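Local coordinates for protein PKS (Streptomyces albus, PDB 4OQJ) that probably catalyses the decarboxylative condensation that extends an acyl chain during oxazolomycin biosynthesis, as the ketosynthase domain of an "AT-less" type I polyketide synthase, at residues Ala307-Ala312 with Gly432-Gly437; Ala596-Gln601 with Leu630-Gly635; Arg670-Thr673 with Thr677-Trp680. All blocks are in the same frame, centred on the assembly; numbering follows the deposited sequence.

Contact 1: Ala307-Ala312 with Gly432-Gly437; sequences AVVAEA and GVSSFG
Val308 and Phe436 meet where one methyl of the valine, CG1, comes up to the rim of the phenyl ring: Val308 CG1 lies 4.2 Å from Phe436 CE1, near the ring plane and at its edge. The side chains meet at a slant, and within 4.2 Å the touch comes down to one methyl and one ring carbon. A second, equally light touch follows one residue along on the helix and two back on the strand, where Val309 CG2 stands 4.3 Å from Ser434 OG.

The torsions explain how the groups get there. CG1 of Val308 sits between the backbone N and the carbonyl carbon (chi1 81°), a rotamer seldom taken by valine in a helix, and this sends the methyl toward the strand. Phe436 leaves its strand at an angle, with CG opposite its carbonyl carbon (chi1 -48°), and the end of the ring swings closer to the helix than its CB bond would suggest.

Neighbours fill in the rest of the interface. Asn442 of strand 441-448 touches both Val308 and Phe436, and His444 packs on Val309; Val308 also lies on Ala286 and Asn288 of strand 280-289, and Val309 on Ala347 and Phe348 of helix 336-348. The hydroxyl of Ser434 is hydrogen-bonded to ND1 of His444, so the polar atom beside the Val309 methyl is satisfied. Strand 430-436 is itself held in the mixed sheet by backbone bonds to Glu327 and Val445.

This is helix-on-sheet packing within the thiolase-type fold of a ketosynthase. No hydrogen bond or salt bridge joins the segments, and only 84 Å² is buried between them, which implies that these van der Waals touches add only slightly to a seat that helix 302-316 makes mainly with neighbouring strands and helix 336-348.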
ATOM      1  N   ALA A 307     -10.262   4.647  18.330  1.00 16.87           N
ATOM      2  CA  ALA A 307     -11.083   4.195  17.206  1.00 18.69           C
ATOM      3  C   ALA A 307     -10.476   2.991  16.498  1.00 15.78           C
ATOM      4  O   ALA A 307     -11.184   2.051  16.145  1.00 13.21           O
ATOM      5  CB  ALA A 307     -11.286   5.317  16.208  1.00 17.65           C
ATOM      6  N   VAL A 308      -9.170   2.990  16.273  1.00 14.81           N
ATOM      7  CA  VAL A 308      -8.627   1.894  15.480  1.00 11.55           C
ATOM      8  C   VAL A 308      -8.658   0.592  16.306  1.00 12.24           C
ATOM      9  O   VAL A 308      -8.870  -0.492  15.757  1.00 14.74           O
ATOM     10  CB  VAL A 308      -7.207   2.204  14.971  1.00 10.55           C
ATOM     11  CG1 VAL A 308      -6.153   1.947  16.050  1.00 11.58           C
ATOM     12  CG2 VAL A 308      -6.917   1.378  13.747  1.00 11.53           C
ATOM     13  N   VAL A 309      -8.514   0.695  17.624  1.00 11.75           N
ATOM     14  CA  VAL A 309      -8.578  -0.501  18.470  1.00 13.21           C
ATOM     15  C   VAL A 309      -9.991  -1.090  18.456  1.00 15.13           C
ATOM     16  O   VAL A 309     -10.187  -2.297  18.252  1.00 17.78           O
ATOM     17  CB  VAL A 309      -8.142  -0.179  19.908  1.00 15.14           C
ATOM     18  CG1 VAL A 309      -8.416  -1.355  20.869  1.00 16.68           C
ATOM     19  CG2 VAL A 309      -6.673   0.172  19.916  1.00 13.10           C
ATOM     20  N   ALA A 310     -10.982  -0.230  18.650  1.00 15.46           N
ATOM     21  CA  ALA A 310     -12.368  -0.664  18.613  1.00 19.01           C
ATOM     22  C   ALA A 310     -12.702  -1.265  17.249  1.00 21.38           C
ATOM     23  O   ALA A 310     -13.354  -2.302  17.168  1.00 20.24           O
ATOM     24  CB  ALA A 310     -13.302   0.515  18.935  1.00 18.93           C
ATOM     25  N   GLU A 311     -12.239  -0.624  16.182  1.00 20.53           N
ATOM     26  CA  GLU A 311     -12.536  -1.054  14.814  0.50 20.53           C
ATOM     27  C   GLU A 311     -11.958  -2.433  14.549  1.00 18.78           C
ATOM     28  O   GLU A 311     -12.584  -3.279  13.920  1.00 19.50           O
ATOM     29  CB  GLU A 311     -11.980  -0.057  13.782  0.50 20.61           C
ATOM     30  CG  GLU A 311     -12.384  -0.380  12.343  0.50 20.69           C
ATOM     31  CD  GLU A 311     -11.793   0.568  11.293  0.50 21.41           C
ATOM     32  OE1 GLU A 311     -11.325   1.671  11.637  0.50 25.60           O
ATOM     33  OE2 GLU A 311     -11.807   0.203  10.105  0.50 18.21           O
ATOM     34  N   ALA A 312     -10.748  -2.666  15.034  1.00 13.29           N
ATOM     35  CA  ALA A 312     -10.112  -3.979  14.853  1.00 14.42           C
ATOM     36  C   ALA A 312     -10.886  -5.078  15.589  1.00 15.69           C
ATOM     37  O   ALA A 312     -11.112  -6.162  15.043  1.00 16.14           O
ATOM     38  CB  ALA A 312      -8.671  -3.936  15.336  1.00 15.91           C
ATOM     39  N   GLY A 432      -4.106  -8.067  21.439  1.00 14.44           N
ATOM     40  CA  GLY A 432      -4.060  -6.948  20.519  1.00 15.20           C
ATOM     41  C   GLY A 432      -2.634  -6.451  20.332  1.00 13.71           C
ATOM     42  O   GLY A 432      -1.809  -6.512  21.248  1.00 15.41           O
ATOM     43  N   VAL A 433      -2.351  -5.952  19.139  1.00 12.07           N
ATOM     44  CA  VAL A 433      -1.064  -5.367  18.822  1.00 11.63           C
ATOM     45  C   VAL A 433      -1.272  -4.007  18.173  1.00 11.81           C
ATOM     46  O   VAL A 433      -1.906  -3.916  17.113  1.00 13.84           O
ATOM     47  CB  VAL A 433      -0.265  -6.259  17.867  1.00 12.31           C
ATOM     48  CG1 VAL A 433       1.135  -5.697  17.670  1.00 11.70           C
ATOM     49  CG2 VAL A 433      -0.222  -7.677  18.374  1.00 12.53           C
ATOM     50  N   SER A 434      -0.723  -2.960  18.789  1.00 11.28           N
ATOM     51  CA  SER A 434      -0.858  -1.593  18.286  1.00 10.27           C
ATOM     52  C   SER A 434       0.417  -1.052  17.674  1.00 11.30           C
ATOM     53  O   SER A 434       1.518  -1.359  18.122  1.00 14.27           O
ATOM     54  CB  SER A 434      -1.282  -0.656  19.416  1.00 10.47           C
ATOM     55  OG  SER A 434      -2.574  -0.991  19.874  1.00 15.12           O
ATOM     56  N   SER A 435       0.258  -0.194  16.679  1.00 10.01           N
ATOM     57  CA  SER A 435       1.375   0.573  16.143  1.00 11.62           C
ATOM     58  C   SER A 435       0.867   1.906  15.598  1.00 12.38           C
ATOM     59  O   SER A 435       0.006   1.925  14.723  1.00 14.19           O
ATOM     60  CB  SER A 435       2.093  -0.235  15.067  1.00 13.23           C
ATOM     61  OG  SER A 435       3.312   0.371  14.714  1.00 18.61           O
ATOM     62  N   PHE A 436       1.401   3.016  16.120  1.00 15.50           N
ATOM     63  CA  PHE A 436       0.959   4.360  15.750  1.00 16.65           C
ATOM     64  C   PHE A 436       2.099   5.179  15.155  1.00 18.26           C
ATOM     65  O   PHE A 436       3.127   5.380  15.789  1.00 17.50           O
ATOM     66  CB  PHE A 436       0.394   5.092  16.965  1.00 15.85           C
ATOM     67  CG  PHE A 436      -0.579   4.278  17.751  1.00 15.19           C
ATOM     68  CD1 PHE A 436      -1.609   3.605  17.118  1.00 14.95           C
ATOM     69  CD2 PHE A 436      -0.456   4.162  19.124  1.00 14.56           C
ATOM     70  CE1 PHE A 436      -2.513   2.855  17.852  1.00 16.39           C
ATOM     71  CE2 PHE A 436      -1.359   3.400  19.859  1.00 14.60           C
ATOM     72  CZ  PHE A 436      -2.376   2.755  19.228  1.00 14.93           C
ATOM     73  N   GLY A 437       1.919   5.643  13.925  1.00 15.53           N
ATOM     74  CA  GLY A 437       2.984   6.340  13.220  1.00 14.07           C
ATOM     75  C   GLY A 437       3.020   7.853  13.362  1.00 14.32           C
ATOM     76  O   GLY A 437       1.999   8.504  13.566  1.00 13.85           O
TER

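Contact 2: Ala596-Gln601 with Leu630-Gly635; sequences AAFAVQ and LRLLDG
Phe598 projects from helix 594-610 between Leu632 and Leu633 of helix 627-635, making a small helix-helix interface in which one aromatic side chain meets two consecutive leucines. Its nonpolar contacts all run along the outer rim of the ring. Phe598 CE1 comes within 3.7 Å of Leu633 CG, at the edge, and the side chains run antiparallel past one another. On the other flank Leu632 CD1 lies in the ring plane, 4.0 Å from Phe598 CE2, while Leu632 CB approaches CZ. The phenylalanine stretches across the gap because its CG is turned opposite the backbone N (chi1 174°), and the nearest CA atoms across the contact, those of Phe598 and Leu633, stay 10.0 Å apart. Cys577 of helix 568-581 packs against both Phe598 and Leu632, so that helix also borders the pair.

No hydrogen bond crosses the interface; the polar side chain of Gln601 bonds to its own helix and to Val551. Gln601 OE1 accepts from the backbone N of Val551, tying the helix to a neighbouring part of the chain. Gln601 NE2 turns back to Ala597 O at 3.2 Å, lying above the carbonyl plane, while Gln601 N bonds the same oxygen from the opposite face.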
ATOM      1  N   ALA A 596      12.573 -62.224 -14.189  1.00 27.66           N
ATOM      2  CA  ALA A 596      12.274 -61.626 -12.900  1.00 26.47           C
ATOM      3  C   ALA A 596      13.205 -60.456 -12.617  1.00 25.16           C
ATOM      4  O   ALA A 596      12.775 -59.409 -12.148  1.00 24.33           O
ATOM      5  CB  ALA A 596      12.384 -62.669 -11.808  1.00 28.99           C
ATOM      6  N   ALA A 597      14.488 -60.633 -12.915  1.00 27.25           N
ATOM      7  CA  ALA A 597      15.466 -59.574 -12.697  1.00 29.84           C
ATOM      8  C   ALA A 597      15.162 -58.391 -13.604  1.00 28.74           C
ATOM      9  O   ALA A 597      15.256 -57.244 -13.179  1.00 28.64           O
ATOM     10  CB  ALA A 597      16.882 -60.085 -12.941  1.00 38.34           C
ATOM     11  N   PHE A 598      14.789 -58.664 -14.852  1.00 28.20           N
ATOM     12  CA  PHE A 598      14.387 -57.595 -15.757  1.00 28.42           C
ATOM     13  C   PHE A 598      13.192 -56.824 -15.195  1.00 29.51           C
ATOM     14  O   PHE A 598      13.248 -55.603 -15.058  1.00 30.28           O
ATOM     15  CB  PHE A 598      14.029 -58.140 -17.140  1.00 28.36           C
ATOM     16  CG  PHE A 598      13.465 -57.097 -18.052  1.00 30.82           C
ATOM     17  CD1 PHE A 598      14.303 -56.233 -18.745  1.00 33.76           C
ATOM     18  CD2 PHE A 598      12.101 -56.951 -18.195  1.00 28.47           C
ATOM     19  CE1 PHE A 598      13.782 -55.254 -19.566  1.00 32.51           C
ATOM     20  CE2 PHE A 598      11.581 -55.975 -19.017  1.00 28.38           C
ATOM     21  CZ  PHE A 598      12.424 -55.126 -19.701  1.00 29.70           C
ATOM     22  N   ALA A 599      12.117 -57.544 -14.880  1.00 29.15           N
ATOM     23  CA  ALA A 599      10.869 -56.935 -14.407  1.00 26.50           C
ATOM     24  C   ALA A 599      11.085 -55.966 -13.242  1.00 23.02           C
ATOM     25  O   ALA A 599      10.624 -54.832 -13.292  1.00 22.48           O
ATOM     26  CB  ALA A 599       9.882 -58.012 -14.003  1.00 25.14           C
ATOM     27  N   VAL A 600      11.785 -56.410 -12.207  1.00 22.62           N
ATOM     28  CA  VAL A 600      12.052 -55.562 -11.051  1.00 21.90           C
ATOM     29  C   VAL A 600      12.807 -54.300 -11.454  1.00 22.61           C
ATOM     30  O   VAL A 600      12.487 -53.211 -10.995  1.00 21.64           O
ATOM     31  CB  VAL A 600      12.863 -56.302  -9.981  1.00 26.15           C
ATOM     32  CG1 VAL A 600      13.152 -55.385  -8.782  1.00 26.12           C
ATOM     33  CG2 VAL A 600      12.106 -57.522  -9.516  1.00 34.11           C
ATOM     34  N   GLN A 601      13.802 -54.445 -12.325  1.00 23.02           N
ATOM     35  CA  GLN A 601      14.605 -53.302 -12.734  1.00 23.95           C
ATOM     36  C   GLN A 601      13.808 -52.361 -13.634  1.00 23.30           C
ATOM     37  O   GLN A 601      13.905 -51.148 -13.484  1.00 21.13           O
ATOM     38  CB  GLN A 601      15.883 -53.765 -13.446  1.00 23.17           C
ATOM     39  CG  GLN A 601      16.922 -54.363 -12.505  1.00 23.58           C
ATOM     40  CD  GLN A 601      18.196 -54.799 -13.217  1.00 26.04           C
ATOM     41  OE1 GLN A 601      19.175 -54.060 -13.270  1.00 31.09           O
ATOM     42  NE2 GLN A 601      18.190 -56.010 -13.743  1.00 25.29           N
ATOM     43  N   LEU A 630      12.673 -56.938 -24.790  1.00 40.69           N
ATOM     44  CA  LEU A 630      13.396 -56.156 -25.789  1.00 40.40           C
ATOM     45  C   LEU A 630      12.529 -55.002 -26.286  1.00 42.13           C
ATOM     46  O   LEU A 630      13.013 -53.879 -26.447  1.00 46.60           O
ATOM     47  CB  LEU A 630      13.843 -57.040 -26.961  1.00 44.05           C
ATOM     48  CG  LEU A 630      14.928 -58.077 -26.661  1.00 48.76           C
ATOM     49  CD1 LEU A 630      15.178 -58.954 -27.893  1.00 53.97           C
ATOM     50  CD2 LEU A 630      16.236 -57.427 -26.199  1.00 45.28           C
ATOM     51  N   ARG A 631      11.244 -55.269 -26.505  1.00 39.50           N
ATOM     52  CA  ARG A 631      10.324 -54.225 -26.951  1.00 40.47           C
ATOM     53  C   ARG A 631      10.180 -53.143 -25.884  1.00 42.09           C
ATOM     54  O   ARG A 631      10.198 -51.952 -26.188  1.00 42.15           O
ATOM     55  CB  ARG A 631       8.950 -54.810 -27.288  1.00 36.56           C
ATOM     56  N   LEU A 632      10.033 -53.563 -24.633  1.00 41.18           N
ATOM     57  CA  LEU A 632       9.870 -52.625 -23.536  1.00 38.26           C
ATOM     58  C   LEU A 632      11.088 -51.721 -23.431  1.00 33.76           C
ATOM     59  O   LEU A 632      10.955 -50.526 -23.174  1.00 38.38           O
ATOM     60  CB  LEU A 632       9.642 -53.368 -22.219  1.00 40.49           C
ATOM     61  CG  LEU A 632       8.236 -53.929 -22.007  1.00 41.06           C
ATOM     62  CD1 LEU A 632       8.180 -54.786 -20.749  1.00 42.08           C
ATOM     63  CD2 LEU A 632       7.205 -52.810 -21.929  1.00 43.29           C
ATOM     64  N   LEU A 633      12.274 -52.295 -23.631  1.00 33.07           N
ATOM     65  CA  LEU A 633      13.505 -51.519 -23.593  1.00 34.60           C
ATOM     66  C   LEU A 633      13.544 -50.532 -24.751  1.00 46.41           C
ATOM     67  O   LEU A 633      14.020 -49.408 -24.595  1.00 40.63           O
ATOM     68  CB  LEU A 633      14.729 -52.430 -23.633  1.00 35.66           C
ATOM     69  CG  LEU A 633      15.094 -53.133 -22.323  1.00 34.50           C
ATOM     70  CD1 LEU A 633      16.289 -54.032 -22.539  1.00 35.10           C
ATOM     71  CD2 LEU A 633      15.389 -52.137 -21.196  1.00 29.24           C
ATOM     72  N   ASP A 634      13.039 -50.955 -25.908  1.00 54.03           N
ATOM     73  CA  ASP A 634      12.953 -50.078 -27.073  1.00 53.81           C
ATOM     74  C   ASP A 634      11.992 -48.924 -26.819  1.00 50.12           C
ATOM     75  O   ASP A 634      12.282 -47.781 -27.160  1.00 53.41           O
ATOM     76  CB  ASP A 634      12.506 -50.865 -28.308  1.00 61.09           C
ATOM     77  CG  ASP A 634      13.658 -51.563 -29.002  1.00 74.81           C
ATOM     78  OD1 ASP A 634      14.569 -50.862 -29.492  1.00 77.96           O
ATOM     79  OD2 ASP A 634      13.646 -52.810 -29.076  1.00 85.15           O
ATOM     80  N   GLY A 635      10.851 -49.240 -26.212  1.00 43.92           N
ATOM     81  CA  GLY A 635       9.825 -48.259 -25.919  1.00 38.63           C
ATOM     82  C   GLY A 635      10.290 -47.105 -25.051  1.00 42.77           C
ATOM     83  O   GLY A 635       9.905 -45.964 -25.289  1.00 54.64           O
TER

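Contact 3: Arg670-Thr673 with Thr677-Trp680; sequences RLWT and TVDW
Trp672, near the end of helix 660-673, presents a face of its indole to the edge of Trp680, with Val678 crossing the same side chain at about a right angle. Leu671, one residue before it, has its CB pointing toward the loop, yet the side chain stops short of it and rests on Pro546 and Asp676. Trp672 makes nearly all of the helix's side of the contact. Its CG stands opposite the backbone N (chi1 176°), which throws the indole forward over the returning chain. The pair is an offset edge-to-face stack: the five-membered rings have centroids 5.2 Å apart and planes inclined at 73°. Trp680 CZ2 hangs over the Trp672 face, displaced toward its rim and 3.9 Å from Trp672 CD1, while the two NE1 atoms of Trp672 and Trp680 come within 3.6 Å. Val678 splits its branches between the indoles: CG2 lies 3.9 Å from Trp672 CD1, and CG1 lies over the centre of one face of Trp680.

Thr673 closes the segment, its OG1 hydrogen-bonded back to Gly669 O. After the turn, Asp679 caps helix 680-684 through OD1 to the backbone N of Val682. Arg513 makes a cation-pi contact with Trp672 and also bonds its carbonyl O. The paired tryptophans both lie against Val468 of strand 465-471, with Ala504 and Leu505 of helix 496-505 adjoining Trp680.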
ATOM      1  N   ARG A 670      20.930 -40.886  -4.649  1.00 22.20           N
ATOM      2  CA  ARG A 670      22.175 -40.893  -5.412  1.00 22.50           C
ATOM      3  C   ARG A 670      21.995 -40.110  -6.709  1.00 22.44           C
ATOM      4  O   ARG A 670      22.841 -39.293  -7.069  1.00 27.68           O
ATOM      5  CB  ARG A 670      22.633 -42.331  -5.710  1.00 30.45           C
ATOM      6  CG  ARG A 670      24.132 -42.569  -5.565  1.00 47.61           C
ATOM      7  CD  ARG A 670      24.921 -41.863  -6.654  1.00 55.82           C
ATOM      8  N   LEU A 671      20.888 -40.343  -7.408  1.00 20.31           N
ATOM      9  CA  LEU A 671      20.631 -39.643  -8.662  1.00 18.31           C
ATOM     10  C   LEU A 671      20.444 -38.140  -8.418  1.00 21.15           C
ATOM     11  O   LEU A 671      21.021 -37.299  -9.117  1.00 19.76           O
ATOM     12  CB  LEU A 671      19.397 -40.225  -9.354  1.00 18.62           C
ATOM     13  CG  LEU A 671      19.511 -41.684  -9.821  1.00 24.59           C
ATOM     14  CD1 LEU A 671      18.169 -42.208 -10.292  1.00 23.29           C
ATOM     15  CD2 LEU A 671      20.549 -41.827 -10.916  1.00 28.70           C
ATOM     16  N   TRP A 672      19.631 -37.805  -7.421  1.00 20.18           N
ATOM     17  CA  TRP A 672      19.265 -36.416  -7.190  1.00 19.69           C
ATOM     18  C   TRP A 672      20.498 -35.621  -6.779  1.00 18.11           C
ATOM     19  O   TRP A 672      20.703 -34.532  -7.291  1.00 18.73           O
ATOM     20  CB  TRP A 672      18.161 -36.298  -6.132  1.00 18.63           C
ATOM     21  CG  TRP A 672      17.819 -34.858  -5.804  1.00 16.04           C
ATOM     22  CD1 TRP A 672      16.969 -34.032  -6.488  1.00 18.17           C
ATOM     23  CD2 TRP A 672      18.333 -34.086  -4.714  1.00 16.71           C
ATOM     24  NE1 TRP A 672      16.922 -32.799  -5.886  1.00 17.27           N
ATOM     25  CE2 TRP A 672      17.756 -32.806  -4.791  1.00 16.40           C
ATOM     26  CE3 TRP A 672      19.229 -34.354  -3.672  1.00 18.77           C
ATOM     27  CZ2 TRP A 672      18.048 -31.792  -3.880  1.00 17.49           C
ATOM     28  CZ3 TRP A 672      19.519 -33.340  -2.764  1.00 20.10           C
ATOM     29  CH2 TRP A 672      18.923 -32.080  -2.877  1.00 19.44           C
ATOM     30  N   THR A 673      21.329 -36.157  -5.883  1.00 18.76           N
ATOM     31  CA  THR A 673      22.518 -35.409  -5.446  1.00 21.49           C
ATOM     32  C   THR A 673      23.444 -35.167  -6.631  1.00 23.43           C
ATOM     33  O   THR A 673      24.155 -34.165  -6.684  1.00 24.92           O
ATOM     34  CB  THR A 673      23.316 -36.112  -4.322  1.00 24.72           C
ATOM     35  OG1 THR A 673      23.733 -37.417  -4.749  1.00 26.52           O
ATOM     36  CG2 THR A 673      22.500 -36.205  -3.028  1.00 22.30           C
ATOM     37  N   THR A 677      16.841 -34.904 -12.161  1.00 23.23           N
ATOM     38  CA  THR A 677      15.613 -34.191 -11.861  1.00 24.26           C
ATOM     39  C   THR A 677      14.682 -35.070 -11.019  1.00 27.32           C
ATOM     40  O   THR A 677      14.540 -36.269 -11.278  1.00 29.49           O
ATOM     41  CB  THR A 677      14.920 -33.788 -13.166  1.00 27.54           C
ATOM     42  OG1 THR A 677      14.776 -34.944 -14.007  1.00 32.08           O
ATOM     43  CG2 THR A 677      15.762 -32.781 -13.917  1.00 28.18           C
ATOM     44  N   VAL A 678      14.060 -34.481 -10.008  1.00 23.92           N
ATOM     45  CA  VAL A 678      12.995 -35.147  -9.264  1.00 20.24           C
ATOM     46  C   VAL A 678      11.850 -34.166  -9.075  1.00 18.49           C
ATOM     47  O   VAL A 678      12.063 -33.019  -8.708  1.00 19.35           O
ATOM     48  CB  VAL A 678      13.453 -35.655  -7.884  1.00 22.38           C
ATOM     49  CG1 VAL A 678      12.276 -36.265  -7.120  1.00 22.64           C
ATOM     50  CG2 VAL A 678      14.567 -36.661  -8.021  1.00 22.42           C
ATOM     51  N   ASP A 679      10.637 -34.621  -9.330  1.00 17.69           N
ATOM     52  CA  ASP A 679       9.478 -33.803  -9.061  1.00 17.70           C
ATOM     53  C   ASP A 679       8.969 -34.199  -7.692  1.00 17.14           C
ATOM     54  O   ASP A 679       8.228 -35.166  -7.550  1.00 17.75           O
ATOM     55  CB  ASP A 679       8.403 -33.983 -10.129  1.00 23.77           C
ATOM     56  CG  ASP A 679       7.260 -32.997  -9.962  1.00 31.00           C
ATOM     57  OD1 ASP A 679       7.035 -32.523  -8.822  1.00 28.34           O
ATOM     58  OD2 ASP A 679       6.590 -32.693 -10.969  1.00 32.07           O
ATOM     59  N   TRP A 680       9.377 -33.442  -6.683  1.00 17.20           N
ATOM     60  CA  TRP A 680       9.071 -33.805  -5.307  1.00 16.69           C
ATOM     61  C   TRP A 680       7.584 -33.686  -5.000  1.00 17.36           C
ATOM     62  O   TRP A 680       7.092 -34.341  -4.087  1.00 19.83           O
ATOM     63  CB  TRP A 680       9.885 -32.946  -4.355  1.00 18.98           C
ATOM     64  CG  TRP A 680      11.320 -33.266  -4.425  1.00 19.77           C
ATOM     65  CD1 TRP A 680      12.303 -32.480  -4.930  1.00 20.26           C
ATOM     66  CD2 TRP A 680      11.954 -34.481  -3.988  1.00 21.27           C
ATOM     67  NE1 TRP A 680      13.516 -33.117  -4.823  1.00 21.35           N
ATOM     68  CE2 TRP A 680      13.328 -34.351  -4.252  1.00 22.44           C
ATOM     69  CE3 TRP A 680      11.489 -35.665  -3.398  1.00 23.38           C
ATOM     70  CZ2 TRP A 680      14.250 -35.362  -3.957  1.00 22.98           C
ATOM     71  CZ3 TRP A 680      12.407 -36.668  -3.097  1.00 22.24           C
ATOM     72  CH2 TRP A 680      13.768 -36.509  -3.381  1.00 21.47           C
TER

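How the contacts relate
All three contacts are largely buried, and no hydrogen bond joins the segments of any; their chemistry follows their place. Contact 1, on the ketosynthase sheet, is the slightest: two grazing touches of helix on strand beside a Ser434-His444 hydrogen bond. Contact 3, beside strand 465-471, folds a loop back on the preceding helix through stacked indoles. Contact 2 is the most peripheral, about 46 Å from the chain's centre, and joins two helices through a buried ring edge among leucines. No secondary-structure element is shared. Contacts 2 and 3 lie on the same side of the chain's centre, their nearest atoms about 10 Å apart; contact 1 is on the opposite side.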